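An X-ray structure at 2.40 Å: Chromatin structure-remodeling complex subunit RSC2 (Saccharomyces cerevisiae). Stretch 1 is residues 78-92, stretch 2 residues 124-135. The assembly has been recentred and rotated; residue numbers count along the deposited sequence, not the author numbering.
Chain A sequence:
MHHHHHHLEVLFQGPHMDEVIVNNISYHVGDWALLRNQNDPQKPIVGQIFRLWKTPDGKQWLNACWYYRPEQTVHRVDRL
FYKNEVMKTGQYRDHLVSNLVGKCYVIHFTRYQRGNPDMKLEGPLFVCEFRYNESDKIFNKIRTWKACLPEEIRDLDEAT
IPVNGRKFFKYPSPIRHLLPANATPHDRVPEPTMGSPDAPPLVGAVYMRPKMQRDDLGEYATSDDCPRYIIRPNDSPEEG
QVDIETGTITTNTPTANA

Stretch 1 (78-92) DRLFYKNEVMKTGQY
Stretch 2 (124-135) PLFVCEFRYNES

What fills the apolar centre? Met87, chi1 −78° and then p, p, packs against two aromatic residues of the other stretch: its CG is 4.1 Å from Phe130 CB, and its CB is 3.9 Å from Tyr132 CB. Val86 (m) sets CG1 3.9 Å from Phe126 CB and CG2 4.0 Å from Cys128 CB, its branched side chain spanning both residues. Val127 (p) brings CG1 within 4.0 Å of Tyr82 CB. These residues are all buried, and together the stretches cover 898 Å².

How do the backbones pair? Both chains are extended and run broadly the same way, strands 87-89 and 130-133 diverging by 43°. Two ladders form. In the first, Glu85 pairs with Val127 (CA-CA 4.9 Å): Val127 N donates to Asn84 O at 3.0 Å, and Val86 N to Val127 O at 2.9 Å. The register then shifts by one, so Lys88 pairs with Arg131 (CA-CA 4.4 Å). Here Tyr132 N donates to Lys88 O at 2.6 Å, while Lys88 N to Phe130 O, 3.3 Å, is weak.

What bridges the shift? Glu129, at phi/psi −112/−42, departs from extended geometry, and water 2 donates to Val86 O (2.6 Å) and Glu85 OE2 (2.5 Å) while accepting from Phe130 N (3.2 Å). A type II turn from Tyr82 to Glu85, with Asn84 at 73/29, leads into the first ladder; Glu85, t,t, returns OE1 to accept from Tyr82 N at 2.8 Å.

Where does the contact become polar? Arg79, t,t,t, points its guanidinium edge-on at one face of the Phe130 ring (m), NH2 3.5 Å from Phe130 CD2 and CZ 4.6 Å from the ring centroid, a cation-pi contact. Tyr82 (m) donates from OH to Glu129 OE1 at 3.1 Å. Beyond the corner at Gly90, Gln91 (m,m) donates from NE2 to Glu134 OE1 at 2.9 Å, its amide group supplying an N-H to the carboxylate oxygen of Glu134 (m,t, chi3 −64°).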

ATOM      1  N   ASP A  78      20.390  13.839  26.167  1.00 24.63           N
ATOM      2  CA  ASP A  78      21.713  14.411  25.955  1.00 24.38           C
ATOM      3  C   ASP A  78      22.299  14.038  24.595  1.00 25.50           C
ATOM      4  O   ASP A  78      23.501  14.198  24.370  1.00 19.60           O
ATOM      5  CB  ASP A  78      22.672  14.017  27.084  1.00 19.72           C
ATOM      6  CG  ASP A  78      22.922  12.525  27.145  1.00 26.96           C
ATOM      7  OD1 ASP A  78      21.966  11.749  26.933  1.00 26.56           O
ATOM      8  OD2 ASP A  78      24.079  12.126  27.403  1.00 27.07           O
ATOM      9  N   ARG A  79      21.452  13.548  23.690  1.00 16.69           N
ATOM     10  CA  ARG A  79      21.915  13.214  22.348  1.00 22.55           C
ATOM     11  C   ARG A  79      22.205  14.463  21.512  1.00 26.89           C
ATOM     12  O   ARG A  79      21.483  15.459  21.583  1.00 25.52           O
ATOM     13  CB  ARG A  79      20.918  12.300  21.624  1.00 26.01           C
ATOM     14  CG  ARG A  79      21.437  11.794  20.282  1.00 30.09           C
ATOM     15  CD  ARG A  79      20.740  10.520  19.819  1.00 26.63           C
ATOM     16  NE  ARG A  79      21.287  10.033  18.552  1.00 27.07           N
ATOM     17  CZ  ARG A  79      22.076   8.969  18.430  1.00 30.32           C
ATOM     18  NH1 ARG A  79      22.411   8.258  19.499  1.00 24.40           N
ATOM     19  NH2 ARG A  79      22.529   8.611  17.236  1.00 25.54           N
ATOM     20  N   LEU A  80      23.275  14.405  20.726  1.00 27.61           N
ATOM     21  CA  LEU A  80      23.656  15.513  19.859  1.00 28.63           C
ATOM     22  C   LEU A  80      23.344  15.182  18.403  1.00 29.61           C
ATOM     23  O   LEU A  80      23.256  14.010  18.030  1.00 28.56           O
ATOM     24  CB  LEU A  80      25.144  15.824  20.015  1.00 26.40           C
ATOM     25  CG  LEU A  80      25.568  16.311  21.398  1.00 30.43           C
ATOM     26  CD1 LEU A  80      27.083  16.411  21.499  1.00 24.21           C
ATOM     27  CD2 LEU A  80      24.902  17.646  21.707  1.00 28.22           C
ATOM     28  N   PHE A  81      23.182  16.218  17.587  1.00 23.94           N
ATOM     29  CA  PHE A  81      22.819  16.045  16.185  1.00 27.98           C
ATOM     30  C   PHE A  81      23.553  17.045  15.310  1.00 27.40           C
ATOM     31  O   PHE A  81      23.883  18.141  15.754  1.00 30.42           O
ATOM     32  CB  PHE A  81      21.312  16.241  15.993  1.00 25.31           C
ATOM     33  CG  PHE A  81      20.466  15.286  16.782  1.00 26.74           C
ATOM     34  CD1 PHE A  81      20.174  14.025  16.286  1.00 24.77           C
ATOM     35  CD2 PHE A  81      19.950  15.654  18.013  1.00 21.20           C
ATOM     36  CE1 PHE A  81      19.392  13.146  17.007  1.00 27.38           C
ATOM     37  CE2 PHE A  81      19.163  14.780  18.740  1.00 26.77           C
ATOM     38  CZ  PHE A  81      18.882  13.523  18.236  1.00 27.13           C
ATOM     39  N   TYR A  82      23.806  16.670  14.062  1.00 28.46           N
ATOM     40  CA  TYR A  82      24.379  17.604  13.105  1.00 30.10           C
ATOM     41  C   TYR A  82      23.302  18.580  12.658  1.00 30.16           C
ATOM     42  O   TYR A  82      22.109  18.306  12.799  1.00 28.12           O
ATOM     43  CB  TYR A  82      24.948  16.865  11.893  1.00 29.76           C
ATOM     44  CG  TYR A  82      25.988  15.831  12.253  1.00 26.18           C
ATOM     45  CD1 TYR A  82      27.294  16.203  12.552  1.00 26.95           C
ATOM     46  CD2 TYR A  82      25.664  14.482  12.305  1.00 28.22           C
ATOM     47  CE1 TYR A  82      28.248  15.259  12.886  1.00 29.30           C
ATOM     48  CE2 TYR A  82      26.610  13.530  12.637  1.00 29.92           C
ATOM     49  CZ  TYR A  82      27.899  13.925  12.927  1.00 26.61           C
ATOM     50  OH  TYR A  82      28.837  12.980  13.262  1.00 28.04           O
ATOM     51  N   LYS A  83      23.722  19.728  12.141  1.00 32.81           N
ATOM     52  CA  LYS A  83      22.781  20.639  11.512  1.00 31.10           C
ATOM     53  C   LYS A  83      22.236  19.960  10.264  1.00 30.20           C
ATOM     54  O   LYS A  83      22.998  19.542   9.391  1.00 31.86           O
ATOM     55  CB  LYS A  83      23.454  21.966  11.156  1.00 33.32           C
ATOM     56  CG  LYS A  83      22.539  22.942  10.435  1.00 26.84           C
ATOM     57  CD  LYS A  83      23.046  24.369  10.543  1.00 38.01           C
ATOM     58  CE  LYS A  83      23.055  24.844  11.993  1.00 40.37           C
ATOM     59  NZ  LYS A  83      23.454  26.279  12.118  1.00 36.23           N
ATOM     60  N   ASN A  84      20.916  19.831  10.197  1.00 29.21           N
ATOM     61  CA  ASN A  84      20.265  19.171   9.071  1.00 27.22           C
ATOM     62  C   ASN A  84      20.443  17.657   9.054  1.00 26.10           C
ATOM     63  O   ASN A  84      20.429  17.040   7.990  1.00 25.53           O
ATOM     64  CB  ASN A  84      20.750  19.764   7.749  1.00 24.96           C
ATOM     65  CG  ASN A  84      20.347  21.205   7.580  1.00 29.45           C
ATOM     66  OD1 ASN A  84      19.212  21.589   7.885  1.00 22.39           O
ATOM     67  ND2 ASN A  84      21.275  22.020   7.093  1.00 29.39           N
ATOM     68  N   GLU A  85      20.602  17.058  10.231  1.00 26.29           N
ATOM     69  CA  GLU A  85      20.745  15.608  10.317  1.00 25.69           C
ATOM     70  C   GLU A  85      19.407  14.903  10.171  1.00 24.56           C
ATOM     71  O   GLU A  85      18.389  15.380  10.672  1.00 20.85           O
ATOM     72  CB  GLU A  85      21.402  15.184  11.634  1.00 28.62           C
ATOM     73  CG  GLU A  85      21.487  13.664  11.789  1.00 32.47           C
ATOM     74  CD  GLU A  85      22.239  13.216  13.033  1.00 33.56           C
ATOM     75  OE1 GLU A  85      22.865  14.065  13.704  1.00 29.04           O
ATOM     76  OE2 GLU A  85      22.201  12.001  13.334  1.00 26.90           O
ATOM     77  N   VAL A  86      19.419  13.767   9.475  1.00 25.75           N
ATOM     78  CA  VAL A  86      18.255  12.889   9.393  1.00 27.60           C
ATOM     79  C   VAL A  86      18.662  11.441   9.659  1.00 26.66           C
ATOM     80  O   VAL A  86      19.825  11.072   9.494  1.00 28.72           O
ATOM     81  CB  VAL A  86      17.549  12.973   8.017  1.00 26.76           C
ATOM     82  CG1 VAL A  86      17.161  14.410   7.700  1.00 24.73           C
ATOM     83  CG2 VAL A  86      18.432  12.392   6.916  1.00 20.29           C
ATOM     84  N   MET A  87      17.697  10.628  10.076  1.00 25.13           N
ATOM     85  CA  MET A  87      17.927   9.208  10.310  1.00 26.34           C
ATOM     86  C   MET A  87      17.044   8.363   9.396  1.00 27.94           C
ATOM     87  O   MET A  87      15.907   8.736   9.113  1.00 26.64           O
ATOM     88  CB  MET A  87      17.648   8.845  11.774  1.00 27.97           C
ATOM     89  CG  MET A  87      18.755   9.219  12.753  1.00 26.52           C
ATOM     90  SD  MET A  87      18.888  10.990  13.048  1.00 31.65           S
ATOM     91  CE  MET A  87      17.242  11.366  13.644  1.00 28.95           C
ATOM     92  N   LYS A  88      17.573   7.229   8.941  1.00 25.85           N
ATOM     93  CA  LYS A  88      16.827   6.310   8.086  1.00 26.73           C
ATOM     94  C   LYS A  88      15.910   5.408   8.907  1.00 27.92           C
ATOM     95  O   LYS A  88      16.295   4.907   9.966  1.00 25.44           O
ATOM     96  CB  LYS A  88      17.783   5.442   7.265  1.00 30.03           C
ATOM     97  CG  LYS A  88      17.082   4.422   6.377  1.00 22.87           C
ATOM     98  CD  LYS A  88      18.061   3.392   5.847  1.00 22.68           C
ATOM     99  CE  LYS A  88      17.422   2.536   4.776  1.00 22.53           C
ATOM    100  NZ  LYS A  88      16.206   1.842   5.273  1.00 26.37           N
ATOM    101  N   THR A  89      14.699   5.194   8.402  1.00 26.84           N
ATOM    102  CA  THR A  89      13.716   4.369   9.096  1.00 29.62           C
ATOM    103  C   THR A  89      13.305   3.148   8.276  1.00 24.01           C
ATOM    104  O   THR A  89      13.759   2.954   7.147  1.00 21.61           O
ATOM    105  CB  THR A  89      12.458   5.186   9.467  1.00 27.90           C
ATOM    106  OG1 THR A  89      11.757   5.573   8.278  1.00 20.17           O
ATOM    107  CG2 THR A  89      12.847   6.433  10.247  1.00 28.66           C
ATOM    108  N   GLY A  90      12.437   2.330   8.856  1.00 27.03           N
ATOM    109  CA  GLY A  90      11.924   1.161   8.172  1.00 24.69           C
ATOM    110  C   GLY A  90      10.599   1.447   7.499  1.00 22.22           C
ATOM    111  O   GLY A  90       9.882   0.529   7.114  1.00 23.77           O
ATOM    112  N   GLN A  91      10.276   2.728   7.351  1.00 24.51           N
ATOM    113  CA  GLN A  91       8.999   3.137   6.776  1.00 27.52           C
ATOM    114  C   GLN A  91       9.059   3.319   5.261  1.00 24.70           C
ATOM    115  O   GLN A  91       9.563   4.326   4.766  1.00 30.92           O
ATOM    116  CB  GLN A  91       8.516   4.429   7.436  1.00 29.71           C
ATOM    117  CG  GLN A  91       8.302   4.313   8.935  1.00 28.63           C
ATOM    118  CD  GLN A  91       7.089   3.477   9.288  1.00 34.17           C
ATOM    119  OE1 GLN A  91       6.121   3.408   8.527  1.00 38.27           O
ATOM    120  NE2 GLN A  91       7.133   2.834  10.447  1.00 39.09           N
ATOM    121  N   TYR A  92       8.544   2.341   4.524  1.00 25.36           N
ATOM    122  CA  TYR A  92       8.411   2.475   3.077  1.00 28.94           C
ATOM    123  C   TYR A  92       6.946   2.726   2.741  1.00 25.16           C
ATOM    124  O   TYR A  92       6.146   1.796   2.676  1.00 23.46           O
ATOM    125  CB  TYR A  92       8.946   1.233   2.358  1.00 24.25           C
ATOM    126  CG  TYR A  92      10.409   0.960   2.647  1.00 22.68           C
ATOM    127  CD1 TYR A  92      10.800   0.368   3.841  1.00 29.15           C
ATOM    128  CD2 TYR A  92      11.396   1.300   1.733  1.00 28.62           C
ATOM    129  CE1 TYR A  92      12.134   0.117   4.118  1.00 28.56           C
ATOM    130  CE2 TYR A  92      12.735   1.055   2.000  1.00 29.45           C
ATOM    131  CZ  TYR A  92      13.099   0.463   3.197  1.00 32.85           C
ATOM    132  OH  TYR A  92      14.428   0.213   3.475  1.00 29.34           O
ATOM    133  N   PRO A 124      17.529  21.443  -0.314  1.00 34.36           N
ATOM    134  CA  PRO A 124      18.163  21.442   1.013  1.00 28.04           C
ATOM    135  C   PRO A 124      19.154  20.297   1.203  1.00 23.58           C
ATOM    136  O   PRO A 124      18.945  19.202   0.682  1.00 23.97           O
ATOM    137  CB  PRO A 124      16.977  21.270   1.968  1.00 25.21           C
ATOM    138  CG  PRO A 124      15.809  21.792   1.214  1.00 27.60           C
ATOM    139  CD  PRO A 124      16.060  21.453  -0.226  1.00 22.90           C
ATOM    140  N   LEU A 125      20.219  20.552   1.957  1.00 32.27           N
ATOM    141  CA  LEU A 125      21.247  19.546   2.200  1.00 28.14           C
ATOM    142  C   LEU A 125      21.122  18.919   3.591  1.00 28.35           C
ATOM    143  O   LEU A 125      21.346  19.582   4.603  1.00 30.32           O
ATOM    144  CB  LEU A 125      22.642  20.146   2.006  1.00 19.82           C
ATOM    145  CG  LEU A 125      23.832  19.241   2.354  1.00 30.89           C
ATOM    146  CD1 LEU A 125      23.692  17.864   1.713  1.00 28.51           C
ATOM    147  CD2 LEU A 125      25.153  19.891   1.955  1.00 27.40           C
ATOM    148  N   PHE A 126      20.749  17.642   3.631  1.00 26.61           N
ATOM    149  CA  PHE A 126      20.690  16.897   4.885  1.00 28.21           C
ATOM    150  C   PHE A 126      21.820  15.875   4.912  1.00 27.70           C
ATOM    151  O   PHE A 126      22.333  15.486   3.861  1.00 24.66           O
ATOM    152  CB  PHE A 126      19.355  16.160   5.031  1.00 24.15           C
ATOM    153  CG  PHE A 126      18.144  17.033   4.854  1.00 25.80           C
ATOM    154  CD1 PHE A 126      17.698  17.841   5.886  1.00 22.84           C
ATOM    155  CD2 PHE A 126      17.432  17.020   3.664  1.00 30.61           C
ATOM    156  CE1 PHE A 126      16.574  18.636   5.729  1.00 27.78           C
ATOM    157  CE2 PHE A 126      16.304  17.813   3.499  1.00 28.24           C
ATOM    158  CZ  PHE A 126      15.875  18.623   4.530  1.00 23.65           C
ATOM    159  N   VAL A 127      22.202  15.436   6.107  1.00 20.61           N
ATOM    160  CA  VAL A 127      23.201  14.382   6.235  1.00 23.78           C
ATOM    161  C   VAL A 127      22.677  13.263   7.119  1.00 23.67           C
ATOM    162  O   VAL A 127      21.957  13.508   8.085  1.00 27.14           O
ATOM    163  CB  VAL A 127      24.541  14.906   6.803  1.00 29.02           C
ATOM    164  CG1 VAL A 127      24.386  15.312   8.257  1.00 25.17           C
ATOM    165  CG2 VAL A 127      25.630  13.850   6.663  1.00 24.14           C
ATOM    166  N   CYS A 128      23.036  12.033   6.777  1.00 28.08           N
ATOM    167  CA  CYS A 128      22.620  10.875   7.553  1.00 26.64           C
ATOM    168  C   CYS A 128      23.820  10.031   7.963  1.00 26.57           C
ATOM    169  O   CYS A 128      24.633   9.625   7.128  1.00 26.44           O
ATOM    170  CB  CYS A 128      21.613  10.028   6.767  1.00 24.86           C
ATOM    171  SG  CYS A 128      21.150   8.465   7.562  1.00 26.49           S
ATOM    172  N   GLU A 129      23.928   9.783   9.261  1.00 26.78           N
ATOM    173  CA  GLU A 129      24.934   8.870   9.780  1.00 32.25           C
ATOM    174  C   GLU A 129      24.270   7.621  10.353  1.00 27.35           C
ATOM    175  O   GLU A 129      24.734   6.502  10.132  1.00 28.43           O
ATOM    176  CB  GLU A 129      25.773   9.552  10.857  1.00 24.10           C
ATOM    177  CG  GLU A 129      26.913   8.696  11.364  1.00 28.50           C
ATOM    178  CD  GLU A 129      27.670   9.354  12.494  1.00 31.16           C
ATOM    179  OE1 GLU A 129      27.162  10.356  13.032  1.00 38.88           O
ATOM    180  OE2 GLU A 129      28.770   8.872  12.843  1.00 32.49           O
ATOM    181  N   PHE A 130      23.174   7.823  11.080  1.00 26.98           N
ATOM    182  CA  PHE A 130      22.506   6.740  11.798  1.00 28.30           C
ATOM    183  C   PHE A 130      21.186   6.312  11.165  1.00 28.60           C
ATOM    184  O   PHE A 130      20.460   7.127  10.597  1.00 31.38           O
ATOM    185  CB  PHE A 130      22.241   7.159  13.246  1.00 23.31           C
ATOM    186  CG  PHE A 130      23.474   7.558  13.998  1.00 28.40           C
ATOM    187  CD1 PHE A 130      24.232   6.607  14.667  1.00 26.39           C
ATOM    188  CD2 PHE A 130      23.877   8.883  14.036  1.00 26.60           C
ATOM    189  CE1 PHE A 130      25.368   6.971  15.359  1.00 28.66           C
ATOM    190  CE2 PHE A 130      25.012   9.254  14.727  1.00 31.21           C
ATOM    191  CZ  PHE A 130      25.761   8.295  15.391  1.00 33.64           C
ATOM    192  N   ARG A 131      20.880   5.026  11.275  1.00 29.42           N
ATOM    193  CA  ARG A 131      19.535   4.539  11.005  1.00 27.90           C
ATOM    194  C   ARG A 131      18.801   4.394  12.334  1.00 27.73           C
ATOM    195  O   ARG A 131      19.427   4.227  13.384  1.00 25.81           O
ATOM    196  CB  ARG A 131      19.562   3.213  10.238  1.00 27.54           C
ATOM    197  CG  ARG A 131      20.450   2.139  10.842  1.00 37.12           C
ATOM    198  CD  ARG A 131      20.360   0.849  10.029  1.00 45.30           C
ATOM    199  NE  ARG A 131      21.275  -0.188  10.503  1.00 38.65           N
ATOM    200  CZ  ARG A 131      20.962  -1.107  11.409  1.00 41.82           C
ATOM    201  NH1 ARG A 131      19.749  -1.122  11.952  1.00 40.70           N
ATOM    202  NH2 ARG A 131      21.860  -2.012  11.776  1.00 42.84           N
ATOM    203  N   TYR A 132      17.475   4.469  12.285  1.00 29.33           N
ATOM    204  CA  TYR A 132      16.660   4.531  13.493  1.00 29.13           C
ATOM    205  C   TYR A 132      15.760   3.307  13.665  1.00 30.78           C
ATOM    206  O   TYR A 132      14.912   3.018  12.820  1.00 32.42           O
ATOM    207  CB  TYR A 132      15.825   5.814  13.474  1.00 28.68           C
ATOM    208  CG  TYR A 132      14.881   5.995  14.642  1.00 26.71           C
ATOM    209  CD1 TYR A 132      15.365   6.158  15.933  1.00 26.83           C
ATOM    210  CD2 TYR A 132      13.504   6.039  14.448  1.00 31.79           C
ATOM    211  CE1 TYR A 132      14.504   6.339  17.002  1.00 27.97           C
ATOM    212  CE2 TYR A 132      12.636   6.221  15.508  1.00 30.09           C
ATOM    213  CZ  TYR A 132      13.142   6.369  16.786  1.00 31.08           C
ATOM    214  OH  TYR A 132      12.284   6.551  17.847  1.00 30.16           O
ATOM    215  N   ASN A 133      15.959   2.592  14.768  1.00 27.83           N
ATOM    216  CA  ASN A 133      15.107   1.465  15.132  1.00 30.37           C
ATOM    217  C   ASN A 133      13.846   1.958  15.843  1.00 28.87           C
ATOM    218  O   ASN A 133      13.909   2.416  16.982  1.00 32.35           O
ATOM    219  CB  ASN A 133      15.886   0.503  16.036  1.00 31.91           C
ATOM    220  CG  ASN A 133      15.058  -0.697  16.484  1.00 34.18           C
ATOM    221  OD1 ASN A 133      13.827  -0.673  16.459  1.00 33.06           O
ATOM    222  ND2 ASN A 133      15.742  -1.751  16.914  1.00 27.11           N
ATOM    223  N   GLU A 134      12.705   1.865  15.169  1.00 30.22           N
ATOM    224  CA  GLU A 134      11.443   2.356  15.724  1.00 32.26           C
ATOM    225  C   GLU A 134      10.863   1.456  16.813  1.00 27.49           C
ATOM    226  O   GLU A 134       9.996   1.868  17.577  1.00 23.04           O
ATOM    227  CB  GLU A 134      10.408   2.530  14.614  1.00 39.06           C
ATOM    228  CG  GLU A 134      10.610   3.759  13.755  1.00 34.39           C
ATOM    229  CD  GLU A 134       9.623   3.820  12.612  1.00 34.60           C
ATOM    230  OE1 GLU A 134       9.672   2.927  11.740  1.00 34.91           O
ATOM    231  OE2 GLU A 134       8.790   4.752  12.593  1.00 39.96           O
ATOM    232  N   SER A 135      11.332   0.219  16.872  1.00 32.95           N
ATOM    233  CA  SER A 135      10.816  -0.729  17.846  1.00 30.03           C
ATOM    234  C   SER A 135      11.511  -0.582  19.199  1.00 31.19           C
ATOM    235  O   SER A 135      10.858  -0.500  20.237  1.00 30.81           O
ATOM    236  CB  SER A 135      10.962  -2.154  17.316  1.00 32.86           C
ATOM    237  OG  SER A 135      10.285  -2.298  16.078  1.00 36.47           O
TER
HETATM  238  O   HOH W   1      23.745  19.199   6.819  1.00 34.32           O
HETATM  239  O   HOH W   2      21.455  10.530  11.448  1.00 26.98           O